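PDB 6KPB: scarecrow-like protein 3 from Arabidopsis thaliana, which probably acts as a GRAS-family transcription factor in plant development, binding zinc finger proteins of the IDD family such as JACKDAW. Local coordinates for residues L47-L60 / Q81-Q94. Sequence-based numbering, arbitrary orientation.
Sequences LKPEERGLYLIHLL and QLSHLASPDGDTMQ
R52 leaves its helix with CG anti to the backbone N (chi1 168°), then bends at chi2 and chi3 so that its guanidinium lies against the Q94 amide, which a chain extended beyond CG carries out to meet it. The two planes are stacked, 21° apart, with the CA of P49 over the opposite guanidinium face. D91 lies near the guanidinium edge, where a salt bridge is indicated but stays doubtful, its two atoms being modelled too close together. The Q94 amide is held through both its N and its O: NE2 donates almost straight to L85 O (2.8 Å), and OE1 accepts from D91 N (3.0 Å). The latter bond and M93 N to D91 OD1 (2.9 Å) make the capping box that starts helix 92-109. Helices 49-69 and 72-85 run roughly antiparallel here, and from L54 on the pair falls in the GRAS domain's predicted first leucine repeat. L56 is a knob among L82, L85, M93 and Q94, its CD2 3.6 Å from L85 CB. Replacing Q94 by a leucine would probably leave L85 O and D91 N without these mates and R52 without its flat amide partner. Further along, M93 CE meets I57 CG1 at 3.5 Å, and both side chains also pack on the bound peptide.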
ATOM      1  N   LEU A  47      32.464   7.317   6.908  1.00128.97           N
ATOM      2  CA  LEU A  47      31.857   7.065   8.210  1.00134.38           C
ATOM      3  C   LEU A  47      31.934   5.583   8.564  1.00140.45           C
ATOM      4  O   LEU A  47      31.400   4.736   7.846  1.00141.38           O
ATOM      5  CB  LEU A  47      30.404   7.544   8.225  1.00133.31           C
ATOM      6  CG  LEU A  47      29.686   7.502   9.576  1.00128.18           C
ATOM      7  CD1 LEU A  47      30.430   8.343  10.601  1.00127.32           C
ATOM      8  CD2 LEU A  47      28.247   7.972   9.434  1.00115.43           C
ATOM      9  N   LYS A  48      32.604   5.281   9.674  1.00142.98           N
ATOM     10  CA  LYS A  48      32.791   3.900  10.091  1.00141.51           C
ATOM     11  C   LYS A  48      31.442   3.250  10.396  1.00146.81           C
ATOM     12  O   LYS A  48      30.518   3.915  10.874  1.00149.72           O
ATOM     13  CB  LYS A  48      33.687   3.832  11.327  1.00136.77           C
ATOM     14  CG  LYS A  48      35.036   4.513  11.174  1.00139.09           C
ATOM     15  CD  LYS A  48      36.091   3.563  10.634  1.00133.95           C
ATOM     16  CE  LYS A  48      37.397   3.727  11.395  1.00133.31           C
ATOM     17  NZ  LYS A  48      37.794   5.157  11.508  1.00138.51           N
ATOM     18  N   PRO A  49      31.300   1.949  10.124  1.00147.87           N
ATOM     19  CA  PRO A  49      30.019   1.283  10.421  1.00147.48           C
ATOM     20  C   PRO A  49      29.687   1.247  11.902  1.00149.69           C
ATOM     21  O   PRO A  49      28.515   1.389  12.275  1.00148.83           O
ATOM     22  CB  PRO A  49      30.217  -0.127   9.845  1.00141.30           C
ATOM     23  CG  PRO A  49      31.328   0.013   8.849  1.00141.63           C
ATOM     24  CD  PRO A  49      32.234   1.061   9.414  1.00147.03           C
ATOM     25  N   GLU A  50      30.690   1.058  12.764  1.00148.97           N
ATOM     26  CA  GLU A  50      30.435   1.060  14.200  1.00141.71           C
ATOM     27  C   GLU A  50      30.155   2.470  14.702  1.00146.99           C
ATOM     28  O   GLU A  50      29.316   2.666  15.590  1.00142.44           O
ATOM     29  CB  GLU A  50      31.619   0.442  14.945  1.00132.59           C
ATOM     30  N   GLU A  51      30.856   3.464  14.148  1.00154.56           N
ATOM     31  CA  GLU A  51      30.524   4.855  14.436  1.00153.81           C
ATOM     32  C   GLU A  51      29.144   5.213  13.904  1.00149.56           C
ATOM     33  O   GLU A  51      28.445   6.044  14.495  1.00151.52           O
ATOM     34  CB  GLU A  51      31.582   5.782  13.835  1.00150.13           C
ATOM     35  N   ARG A  52      28.735   4.595  12.793  1.00136.60           N
ATOM     36  CA  ARG A  52      27.396   4.826  12.263  1.00126.87           C
ATOM     37  C   ARG A  52      26.329   4.269  13.197  1.00127.43           C
ATOM     38  O   ARG A  52      25.295   4.911  13.419  1.00129.44           O
ATOM     39  CB  ARG A  52      27.272   4.199  10.874  1.00121.06           C
ATOM     40  CG  ARG A  52      25.852   4.118  10.346  1.00116.98           C
ATOM     41  CD  ARG A  52      25.597   2.764   9.711  1.00116.40           C
ATOM     42  NE  ARG A  52      26.378   2.562   8.494  1.00115.20           N
ATOM     43  CZ  ARG A  52      26.737   1.369   8.033  1.00115.36           C
ATOM     44  NH1 ARG A  52      26.400   0.272   8.697  1.00103.44           N
ATOM     45  NH2 ARG A  52      27.445   1.271   6.915  1.00132.89           N
ATOM     46  N   GLY A  53      26.568   3.084  13.763  1.00127.96           N
ATOM     47  CA  GLY A  53      25.559   2.463  14.608  1.00124.05           C
ATOM     48  C   GLY A  53      25.310   3.233  15.891  1.00122.69           C
ATOM     49  O   GLY A  53      24.163   3.513  16.249  1.00123.07           O
ATOM     50  N   LEU A  54      26.384   3.589  16.601  1.00127.14           N
ATOM     51  CA  LEU A  54      26.230   4.294  17.870  1.00130.78           C
ATOM     52  C   LEU A  54      25.652   5.688  17.664  1.00125.43           C
ATOM     53  O   LEU A  54      24.865   6.168  18.489  1.00117.78           O
ATOM     54  CB  LEU A  54      27.572   4.370  18.594  1.00140.58           C
ATOM     55  CG  LEU A  54      27.528   3.890  20.044  1.00143.59           C
ATOM     56  CD1 LEU A  54      26.961   2.493  20.077  1.00145.47           C
ATOM     57  CD2 LEU A  54      28.906   3.920  20.678  1.00147.68           C
ATOM     58  N   TYR A  55      26.033   6.354  16.572  1.00124.83           N
ATOM     59  CA  TYR A  55      25.455   7.656  16.260  1.00119.04           C
ATOM     60  C   TYR A  55      23.960   7.549  15.988  1.00128.66           C
ATOM     61  O   TYR A  55      23.201   8.469  16.312  1.00131.63           O
ATOM     62  CB  TYR A  55      26.180   8.272  15.063  1.00113.54           C
ATOM     63  CG  TYR A  55      25.822   9.714  14.785  1.00113.93           C
ATOM     64  CD1 TYR A  55      25.709  10.634  15.820  1.00117.56           C
ATOM     65  CD2 TYR A  55      25.594  10.154  13.488  1.00107.39           C
ATOM     66  CE1 TYR A  55      25.382  11.955  15.569  1.00113.26           C
ATOM     67  CE2 TYR A  55      25.267  11.472  13.227  1.00103.54           C
ATOM     68  CZ  TYR A  55      25.162  12.367  14.271  1.00109.32           C
ATOM     69  OH  TYR A  55      24.835  13.679  14.011  1.00110.18           O
ATOM     70  N   LEU A  56      23.520   6.431  15.402  1.00128.35           N
ATOM     71  CA  LEU A  56      22.093   6.218  15.184  1.00118.91           C
ATOM     72  C   LEU A  56      21.338   6.147  16.505  1.00116.25           C
ATOM     73  O   LEU A  56      20.214   6.649  16.612  1.00121.43           O
ATOM     74  CB  LEU A  56      21.871   4.942  14.371  1.00108.85           C
ATOM     75  CG  LEU A  56      22.155   5.018  12.871  1.00100.87           C
ATOM     76  CD1 LEU A  56      22.226   3.626  12.258  1.00 95.81           C
ATOM     77  CD2 LEU A  56      21.091   5.852  12.182  1.00 94.31           C
ATOM     78  N   ILE A  57      21.939   5.518  17.519  1.00113.04           N
ATOM     79  CA  ILE A  57      21.295   5.418  18.828  1.00112.77           C
ATOM     80  C   ILE A  57      21.124   6.802  19.438  1.00114.32           C
ATOM     81  O   ILE A  57      20.041   7.162  19.916  1.00115.42           O
ATOM     82  CB  ILE A  57      22.106   4.499  19.758  1.00111.70           C
ATOM     83  CG1 ILE A  57      22.560   3.244  19.015  1.00111.46           C
ATOM     84  CG2 ILE A  57      21.289   4.129  20.987  1.00102.86           C
ATOM     85  CD1 ILE A  57      23.384   2.311  19.864  1.00115.72           C
ATOM     86  N   HIS A  58      22.199   7.594  19.436  1.00113.40           N
ATOM     87  CA  HIS A  58      22.131   8.959  19.947  1.00119.00           C
ATOM     88  C   HIS A  58      21.035   9.757  19.247  1.00112.92           C
ATOM     89  O   HIS A  58      20.251  10.452  19.902  1.00106.68           O
ATOM     90  CB  HIS A  58      23.491   9.639  19.789  1.00125.00           C
ATOM     91  CG  HIS A  58      23.543  11.032  20.334  1.00129.70           C
ATOM     92  ND1 HIS A  58      23.483  11.307  21.684  1.00131.98           N
ATOM     93  CD2 HIS A  58      23.654  12.229  19.712  1.00130.08           C
ATOM     94  CE1 HIS A  58      23.551  12.613  21.868  1.00134.98           C
ATOM     95  NE2 HIS A  58      23.655  13.197  20.687  1.00132.51           N
ATOM     96  N   LEU A  59      20.954   9.657  17.917  1.00111.60           N
ATOM     97  CA  LEU A  59      19.902  10.356  17.184  1.00111.93           C
ATOM     98  C   LEU A  59      18.516   9.936  17.659  1.00109.76           C
ATOM     99  O   LEU A  59      17.624  10.778  17.817  1.00104.32           O
ATOM    100  CB  LEU A  59      20.049  10.100  15.683  1.00115.61           C
ATOM    101  CG  LEU A  59      20.830  11.085  14.812  1.00120.97           C
ATOM    102  CD1 LEU A  59      21.636  10.352  13.759  1.00117.66           C
ATOM    103  CD2 LEU A  59      19.881  12.079  14.156  1.00125.03           C
ATOM    104  N   LEU A  60      18.317   8.637  17.900  1.00102.74           N
ATOM    105  CA  LEU A  60      17.002   8.161  18.318  1.00 90.25           C
ATOM    106  C   LEU A  60      16.606   8.758  19.661  1.00 97.65           C
ATOM    107  O   LEU A  60      15.498   9.287  19.815  1.00 93.21           O
ATOM    108  CB  LEU A  60      16.989   6.633  18.380  1.00 89.63           C
ATOM    109  CG  LEU A  60      17.057   5.906  17.035  1.00 93.63           C
ATOM    110  CD1 LEU A  60      17.178   4.401  17.222  1.00 88.08           C
ATOM    111  CD2 LEU A  60      15.842   6.244  16.180  1.00 93.49           C
ATOM    112  N   GLN A  81      18.916  13.558   9.668  1.00101.32           N
ATOM    113  CA  GLN A  81      20.140  12.780   9.827  1.00105.15           C
ATOM    114  C   GLN A  81      19.851  11.285   9.815  1.00105.93           C
ATOM    115  O   GLN A  81      20.590  10.508   9.198  1.00103.79           O
ATOM    116  CB  GLN A  81      20.846  13.173  11.124  1.00110.46           C
ATOM    117  CG  GLN A  81      21.177  14.650  11.240  1.00124.07           C
ATOM    118  CD  GLN A  81      22.656  14.893  11.455  1.00129.71           C
ATOM    119  OE1 GLN A  81      23.499  14.290  10.788  1.00136.86           O
ATOM    120  NE2 GLN A  81      22.982  15.772  12.393  1.00132.13           N
ATOM    121  N   LEU A  82      18.780  10.864  10.492  1.00106.96           N
ATOM    122  CA  LEU A  82      18.450   9.444  10.558  1.00 98.73           C
ATOM    123  C   LEU A  82      18.147   8.876   9.177  1.00101.54           C
ATOM    124  O   LEU A  82      18.486   7.723   8.887  1.00105.27           O
ATOM    125  CB  LEU A  82      17.260   9.227  11.492  1.00 97.21           C
ATOM    126  CG  LEU A  82      17.523   9.319  12.995  1.00 98.91           C
ATOM    127  CD1 LEU A  82      16.242   9.651  13.742  1.00 96.51           C
ATOM    128  CD2 LEU A  82      18.111   8.012  13.500  1.00 98.42           C
ATOM    129  N   SER A  83      17.514   9.672   8.312  1.00102.91           N
ATOM    130  CA  SER A  83      17.089   9.167   7.009  1.00110.44           C
ATOM    131  C   SER A  83      18.275   8.711   6.169  1.00110.61           C
ATOM    132  O   SER A  83      18.213   7.665   5.512  1.00115.91           O
ATOM    133  CB  SER A  83      16.290  10.237   6.268  1.00120.96           C
ATOM    134  OG  SER A  83      15.102  10.561   6.968  1.00130.71           O
ATOM    135  N   HIS A  84      19.365   9.477   6.178  1.00109.05           N
ATOM    136  CA  HIS A  84      20.510   9.131   5.344  1.00117.65           C
ATOM    137  C   HIS A  84      21.313   7.968   5.912  1.00116.26           C
ATOM    138  O   HIS A  84      21.900   7.197   5.144  1.00130.33           O
ATOM    139  CB  HIS A  84      21.411  10.351   5.154  1.00133.90           C
ATOM    140  CG  HIS A  84      21.039  11.197   3.977  1.00151.37           C
ATOM    141  ND1 HIS A  84      21.546  10.978   2.714  1.00158.61           N
ATOM    142  CD2 HIS A  84      20.206  12.259   3.867  1.00156.64           C
ATOM    143  CE1 HIS A  84      21.043  11.869   1.879  1.00160.99           C
ATOM    144  NE2 HIS A  84      20.227  12.659   2.554  1.00158.96           N
ATOM    145  N   LEU A  85      21.356   7.818   7.236  1.00102.69           N
ATOM    146  CA  LEU A  85      22.136   6.742   7.836  1.00107.40           C
ATOM    147  C   LEU A  85      21.346   5.441   7.920  1.00108.58           C
ATOM    148  O   LEU A  85      21.866   4.374   7.578  1.00107.69           O
ATOM    149  CB  LEU A  85      22.626   7.154   9.227  1.00103.74           C
ATOM    150  CG  LEU A  85      23.621   8.311   9.299  1.00107.97           C
ATOM    151  CD1 LEU A  85      24.253   8.382  10.682  1.00112.27           C
ATOM    152  CD2 LEU A  85      24.687   8.180   8.222  1.00 98.07           C
ATOM    153  N   ALA A  86      20.097   5.509   8.372  1.00103.49           N
ATOM    154  CA  ALA A  86      19.286   4.310   8.510  1.00 98.84           C
ATOM    155  C   ALA A  86      18.927   3.740   7.140  1.00 99.25           C
ATOM    156  O   ALA A  86      18.924   4.441   6.124  1.00104.87           O
ATOM    157  CB  ALA A  86      18.013   4.607   9.301  1.00 83.87           C
ATOM    158  N   SER A  87      18.620   2.445   7.126  1.00 89.79           N
ATOM    159  CA  SER A  87      18.247   1.747   5.903  1.00 92.59           C
ATOM    160  C   SER A  87      17.635   0.397   6.244  1.00 85.95           C
ATOM    161  O   SER A  87      18.183  -0.337   7.075  1.00 96.50           O
ATOM    162  CB  SER A  87      19.458   1.548   4.988  1.00 99.66           C
ATOM    163  OG  SER A  87      19.141   0.662   3.927  1.00104.76           O
ATOM    164  N   PRO A  88      16.508   0.032   5.626  1.00 84.52           N
ATOM    165  CA  PRO A  88      15.948  -1.307   5.860  1.00 82.60           C
ATOM    166  C   PRO A  88      16.788  -2.417   5.257  1.00 88.52           C
ATOM    167  O   PRO A  88      16.585  -3.585   5.612  1.00 79.49           O
ATOM    168  CB  PRO A  88      14.562  -1.239   5.195  1.00 81.01           C
ATOM    169  CG  PRO A  88      14.321   0.217   4.916  1.00 91.72           C
ATOM    170  CD  PRO A  88      15.667   0.834   4.726  1.00 75.92           C
ATOM    171  N   ASP A  89      17.720  -2.092   4.362  1.00 93.34           N
ATOM    172  CA  ASP A  89      18.607  -3.079   3.767  1.00 96.05           C
ATOM    173  C   ASP A  89      19.997  -3.089   4.391  1.00101.84           C
ATOM    174  O   ASP A  89      20.783  -3.993   4.093  1.00109.35           O
ATOM    175  CB  ASP A  89      18.740  -2.839   2.256  1.00 97.56           C
ATOM    176  CG  ASP A  89      17.397  -2.780   1.550  1.00106.48           C
ATOM    177  OD1 ASP A  89      16.790  -3.850   1.331  1.00110.14           O
ATOM    178  OD2 ASP A  89      16.949  -1.664   1.214  1.00110.94           O
ATOM    179  N   GLY A  90      20.315  -2.118   5.246  1.00100.68           N
ATOM    180  CA  GLY A  90      21.628  -2.023   5.851  1.00102.33           C
ATOM    181  C   GLY A  90      21.883  -3.079   6.905  1.00 97.87           C
ATOM    182  O   GLY A  90      21.239  -4.133   6.913  1.00 89.56           O
ATOM    183  N   ASP A  91      22.826  -2.807   7.803  1.00 99.88           N
ATOM    184  CA  ASP A  91      23.136  -3.739   8.876  1.00101.23           C
ATOM    185  C   ASP A  91      22.033  -3.674   9.932  1.00 98.80           C
ATOM    186  O   ASP A  91      21.019  -2.992   9.765  1.00101.94           O
ATOM    187  CB  ASP A  91      24.524  -3.448   9.449  1.00108.51           C
ATOM    188  CG  ASP A  91      24.545  -2.231  10.356  1.00109.73           C
ATOM    189  OD1 ASP A  91      24.261  -2.386  11.562  1.00112.10           O
ATOM    190  OD2 ASP A  91      24.849  -1.123   9.870  1.00105.96           O
ATOM    191  N   THR A  92      22.228  -4.394  11.039  1.00 96.57           N
ATOM    192  CA  THR A  92      21.182  -4.509  12.054  1.00 86.97           C
ATOM    193  C   THR A  92      20.775  -3.143  12.593  1.00 93.05           C
ATOM    194  O   THR A  92      19.582  -2.840  12.714  1.00 91.56           O
ATOM    195  CB  THR A  92      21.657  -5.412  13.191  1.00 90.32           C
ATOM    196  OG1 THR A  92      22.143  -6.643  12.648  1.00104.10           O
ATOM    197  CG2 THR A  92      20.519  -5.706  14.164  1.00 74.08           C
ATOM    198  N   MET A  93      21.757  -2.300  12.924  1.00100.01           N
ATOM    199  CA  MET A  93      21.439  -0.997  13.499  1.00 92.37           C
ATOM    200  C   MET A  93      20.781  -0.077  12.480  1.00 93.03           C
ATOM    201  O   MET A  93      19.918   0.730  12.844  1.00103.13           O
ATOM    202  CB  MET A  93      22.699  -0.349  14.067  1.00100.69           C
ATOM    203  CG  MET A  93      22.402   0.655  15.159  1.00115.20           C
ATOM    204  SD  MET A  93      21.518  -0.121  16.525  1.00122.23           S
ATOM    205  CE  MET A  93      20.437   1.210  17.039  1.00124.18           C
ATOM    206  N   GLN A  94      21.165  -0.182  11.205  1.00 83.90           N
ATOM    207  CA  GLN A  94      20.507   0.614  10.175  1.00 88.99           C
ATOM    208  C   GLN A  94      19.049   0.209  10.022  1.00 90.56           C
ATOM    209  O   GLN A  94      18.175   1.064   9.833  1.00 93.98           O
ATOM    210  CB  GLN A  94      21.239   0.467   8.842  1.00 91.41           C
ATOM    211  CG  GLN A  94      22.691   0.891   8.881  1.00 85.36           C
ATOM    212  CD  GLN A  94      23.338   0.884   7.510  1.00 97.89           C
ATOM    213  OE1 GLN A  94      23.978  -0.092   7.116  1.00106.49           O
ATOM    214  NE2 GLN A  94      23.182   1.981   6.778  1.00105.17           N
TER